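Antigen MTB48 (Mycobacterium smegmatis, PDB 4WJ2) is the PE- and PPE-family portion of EspB, an ESX-1 protein that probably takes part in DNA conjugation, at least in recipient cells. Local coordinates at residues A105-P110 against A290-D295; E189-A194 against G286-V291. One frame throughout, in Å; residues are numbered along the deposited sequence.

Interaction 1 (A105-P110 against A290-D295); sequences AEAVVP and AVNDGD
Val108 and Val291 face each other as a single antiparallel beta bridge, a hydrogen-bonded pair with CA atoms 5.4 Å apart, in a part of the chain otherwise without regular secondary structure. Two backbone bonds define it. Val108 N reaches Val291 O at 3.1 Å, lying in the plane of that carbonyl, while Val291 N returns to Val108 O at 2.8 Å, with the donor tilted 27° from the carbonyl plane. Both are close to straight, with angles at the hydrogen of 160° and 166°. The same Val108 oxygen also has Ala290 CA close by, a weaker, bent CA-H...O contact beside the true hydrogen bond.

The side chains sort themselves on the two faces of this bridge. Val108 and Val291 turn to helix 39-85, where Val108 touches Ile83 and Val291 touches Ala79 and Tyr80. On the other face Ala290 CB sits between two residues of 105-110, 3.8 Å from Ala107 CB and 4.0 Å from Val109 CG2, and this small apolar cluster is largely exposed. Where 105-110 leaves the bridge, the Pro110 ring meets the Val291 side chain at an oblique angle, its CG 4.0 Å from Val291 CG1. That methyl lies anti to the valine's carbonyl carbon; Val291 CG2 then falls between the backbone N and the carbonyl carbon, 3.4 Å from Val108 O.

Beyond Val291 the chain enters a type II turn from Asn292 to Asp295, with Gly294 at positive phi. Asn292 has CG beside its own backbone N, and the amide comes back toward Ala107, where it packs on the methyl, Asn292 CG lying 3.9 Å from Ala107 CB.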
# COMPACT_ATOMS: atom_id res chain seq x y z
N ALA A 105 -30.41 -5.87 37.71
CA ALA A 105 -30.65 -5.82 36.26
C ALA A 105 -29.51 -6.43 35.43
O ALA A 105 -28.77 -5.70 34.77
CB ALA A 105 -30.88 -4.38 35.83
N GLU A 106 -29.42 -7.76 35.44
CA GLU A 106 -28.29 -8.54 34.88
C GLU A 106 -27.65 -8.00 33.59
O GLU A 106 -28.34 -7.54 32.68
CB GLU A 106 -28.73 -9.99 34.62
CG GLU A 106 -29.24 -10.74 35.86
CD GLU A 106 -30.72 -10.49 36.19
OE1 GLU A 106 -31.54 -10.38 35.24
OE2 GLU A 106 -31.07 -10.41 37.39
N ALA A 107 -26.32 -8.07 33.54
CA ALA A 107 -25.56 -7.64 32.36
C ALA A 107 -25.74 -8.64 31.21
O ALA A 107 -26.04 -9.82 31.45
CB ALA A 107 -24.07 -7.47 32.69
N VAL A 108 -25.56 -8.17 29.98
CA VAL A 108 -25.80 -9.00 28.81
C VAL A 108 -24.56 -9.08 27.91
O VAL A 108 -23.87 -8.08 27.71
CB VAL A 108 -27.01 -8.46 27.99
CG1 VAL A 108 -27.20 -9.23 26.70
CG2 VAL A 108 -28.29 -8.51 28.81
N VAL A 109 -24.30 -10.27 27.37
CA VAL A 109 -23.13 -10.47 26.50
C VAL A 109 -23.45 -10.27 25.02
O VAL A 109 -24.24 -11.03 24.45
CB VAL A 109 -22.52 -11.86 26.69
CG1 VAL A 109 -21.24 -11.97 25.89
CG2 VAL A 109 -22.24 -12.10 28.17
N PRO A 110 -22.82 -9.25 24.41
CA PRO A 110 -23.00 -8.93 22.99
C PRO A 110 -22.74 -10.14 22.11
O PRO A 110 -21.70 -10.79 22.21
CB PRO A 110 -21.96 -7.84 22.75
CG PRO A 110 -21.85 -7.17 24.02
CD PRO A 110 -21.97 -8.26 25.07
N ALA A 290 -19.53 -8.26 28.91
CA ALA A 290 -20.93 -7.97 29.05
C ALA A 290 -21.15 -6.46 29.24
O ALA A 290 -20.26 -5.74 29.72
CB ALA A 290 -21.51 -8.76 30.22
N VAL A 291 -22.32 -5.99 28.84
CA VAL A 291 -22.67 -4.58 28.93
C VAL A 291 -23.72 -4.34 30.00
O VAL A 291 -24.49 -5.24 30.32
CB VAL A 291 -23.20 -4.04 27.60
CG1 VAL A 291 -22.12 -4.10 26.52
CG2 VAL A 291 -24.46 -4.80 27.20
N ASN A 292 -23.78 -3.12 30.53
CA ASN A 292 -24.72 -2.81 31.61
C ASN A 292 -25.63 -1.64 31.33
O ASN A 292 -25.33 -0.81 30.49
CB ASN A 292 -23.96 -2.53 32.91
CG ASN A 292 -23.23 -3.74 33.43
OD1 ASN A 292 -23.79 -4.55 34.18
ND2 ASN A 292 -21.97 -3.88 33.02
N ASP A 293 -26.75 -1.57 32.03
CA ASP A 293 -27.55 -0.37 32.04
C ASP A 293 -26.70 0.76 32.63
O ASP A 293 -25.95 0.55 33.60
CB ASP A 293 -28.84 -0.59 32.84
CG ASP A 293 -29.88 0.51 32.64
OD1 ASP A 293 -29.88 1.18 31.58
OD2 ASP A 293 -30.73 0.70 33.54
N GLY A 294 -26.78 1.95 32.04
CA GLY A 294 -26.05 3.10 32.55
C GLY A 294 -24.69 3.21 31.90
O GLY A 294 -23.85 4.00 32.32
N ASP A 295 -24.49 2.37 30.88
CA ASP A 295 -23.31 2.38 30.02
C ASP A 295 -23.37 3.54 29.06
O ASP A 295 -22.34 4.13 28.70
CB ASP A 295 -23.21 1.10 29.21
CG ASP A 295 -22.51 -0.03 29.94
OD1 ASP A 295 -22.24 0.11 31.15
OD2 ASP A 295 -22.24 -1.06 29.28

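Interaction 2 (E189-A194 against G286-V291); sequences ETCAEA and GGLPAV
Thr190 meets Leu288 and Pro289 with its two branches, each taking a different partner. Its methyl CG2 lies 3.5 Å from Leu288 CD2, the two side chains crossing at a slant, while OG1 and the Pro289 ring reach toward each other, Pro289 CD coming to 3.7 Å from Thr190 OG1. The first torsion (chi1 -76°) makes this division, with CG2 anti to the threonine's backbone N and OG1 beside it. Cys191 adds the second helix contact, its SG 3.9 Å from Leu288 CD2, so a single leucine methyl touches both helix residues. The interface is therefore one of van der Waals contact, burying 154 Å² in all.

The second shell explains how these groups are placed. Thr190 OG1 is hydrogen-bonded to Ala186 O, one helical turn back, which satisfies the hydroxyl and fixes its rotation while the proline ring merely leans on it. Pro289 also rests on Ala186 and Ala187, extending its contact along the same helix. In Leu288, with CD1 anti to CA (chi2 -180°), CD2 is the branch turned to the helix; the leucine also touches Met112.

Further inward, Cys191 packs on Trp183 and on Ile73. The loop 286-291, which follows helix 247-271, thus lies against the beginning of helix 186-229, and through Cys191 that helix surface also meets helix 39-85.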
# COMPACT_ATOMS: atom_id res chain seq x y z
N GLU A 189 -14.56 0.55 26.55
CA GLU A 189 -13.10 0.70 26.60
C GLU A 189 -12.39 -0.38 25.79
O GLU A 189 -11.23 -0.20 25.40
CB GLU A 189 -12.57 0.63 28.03
CG GLU A 189 -13.05 1.69 29.01
CD GLU A 189 -12.63 3.10 28.67
OE1 GLU A 189 -11.68 3.29 27.89
OE2 GLU A 189 -13.27 4.02 29.21
N THR A 190 -13.09 -1.49 25.56
CA THR A 190 -12.53 -2.59 24.80
C THR A 190 -12.54 -2.19 23.35
O THR A 190 -11.60 -2.44 22.62
CB THR A 190 -13.31 -3.91 25.01
OG1 THR A 190 -12.99 -4.47 26.28
CG2 THR A 190 -12.94 -4.94 23.94
N CYS A 191 -13.63 -1.54 22.96
CA CYS A 191 -13.77 -1.05 21.60
C CYS A 191 -12.80 0.11 21.38
O CYS A 191 -12.12 0.18 20.36
CB CYS A 191 -15.20 -0.58 21.32
SG CYS A 191 -16.42 -1.89 21.05
N ALA A 192 -12.76 1.01 22.34
CA ALA A 192 -11.88 2.14 22.28
C ALA A 192 -10.44 1.72 22.02
O ALA A 192 -9.81 2.21 21.10
CB ALA A 192 -11.96 2.90 23.52
N GLU A 193 -9.92 0.80 22.83
CA GLU A 193 -8.52 0.45 22.67
C GLU A 193 -8.33 -0.17 21.29
O GLU A 193 -7.38 0.19 20.60
CB GLU A 193 -8.04 -0.48 23.79
CG GLU A 193 -6.60 -1.04 23.62
CD GLU A 193 -5.48 -0.05 24.01
OE1 GLU A 193 -5.77 0.98 24.65
OE2 GLU A 193 -4.30 -0.33 23.67
N ALA A 194 -9.24 -1.06 20.89
CA ALA A 194 -9.18 -1.67 19.56
C ALA A 194 -9.25 -0.64 18.45
O ALA A 194 -8.46 -0.69 17.52
CB ALA A 194 -10.26 -2.66 19.39
N GLY A 286 -11.44 -9.02 18.77
CA GLY A 286 -11.74 -10.10 19.70
C GLY A 286 -12.95 -9.85 20.59
O GLY A 286 -13.74 -8.92 20.37
N GLY A 287 -13.09 -10.69 21.62
CA GLY A 287 -14.33 -10.80 22.38
C GLY A 287 -14.67 -9.61 23.24
O GLY A 287 -13.79 -9.09 23.93
N LEU A 288 -15.93 -9.18 23.22
CA LEU A 288 -16.40 -8.11 24.12
C LEU A 288 -16.96 -8.65 25.42
O LEU A 288 -17.54 -9.75 25.46
CB LEU A 288 -17.50 -7.27 23.49
CG LEU A 288 -17.20 -6.41 22.30
CD1 LEU A 288 -18.49 -5.73 21.95
CD2 LEU A 288 -16.15 -5.42 22.67
N PRO A 289 -16.80 -7.86 26.50
CA PRO A 289 -17.40 -8.28 27.78
C PRO A 289 -18.89 -8.05 27.77
O PRO A 289 -19.46 -7.71 26.73
CB PRO A 289 -16.69 -7.40 28.82
CG PRO A 289 -16.20 -6.20 28.04
CD PRO A 289 -15.96 -6.66 26.63
N ALA A 290 -19.53 -8.26 28.91
CA ALA A 290 -20.93 -7.97 29.05
C ALA A 290 -21.15 -6.46 29.24
O ALA A 290 -20.26 -5.74 29.72
CB ALA A 290 -21.51 -8.76 30.22
N VAL A 291 -22.32 -5.99 28.84
CA VAL A 291 -22.67 -4.58 28.93
C VAL A 291 -23.72 -4.34 30.00
O VAL A 291 -24.49 -5.24 30.32
CB VAL A 291 -23.20 -4.04 27.60
CG1 VAL A 291 -22.12 -4.10 26.52
CG2 VAL A 291 -24.46 -4.80 27.20

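In the fold
The two contacts have their centres 13 Å apart toward one end of the elongated helical bundle. Along the chain the order is 105-110, then 189-194, then the continuous run 286-295, which serves interaction 2 first and interaction 1 second; Ala290 and Val291 belong to both. They also touch directly, through Pro110 CB and Leu288 CD1 at 4.1 Å. Together they lay the run 286-295, near the end of this construct, beside helix 186-229 of the PPE family region and then, paired with the loop that follows helix 39-85, against that helix of the PE family region. The run 286-295 thus touches helices of both family regions.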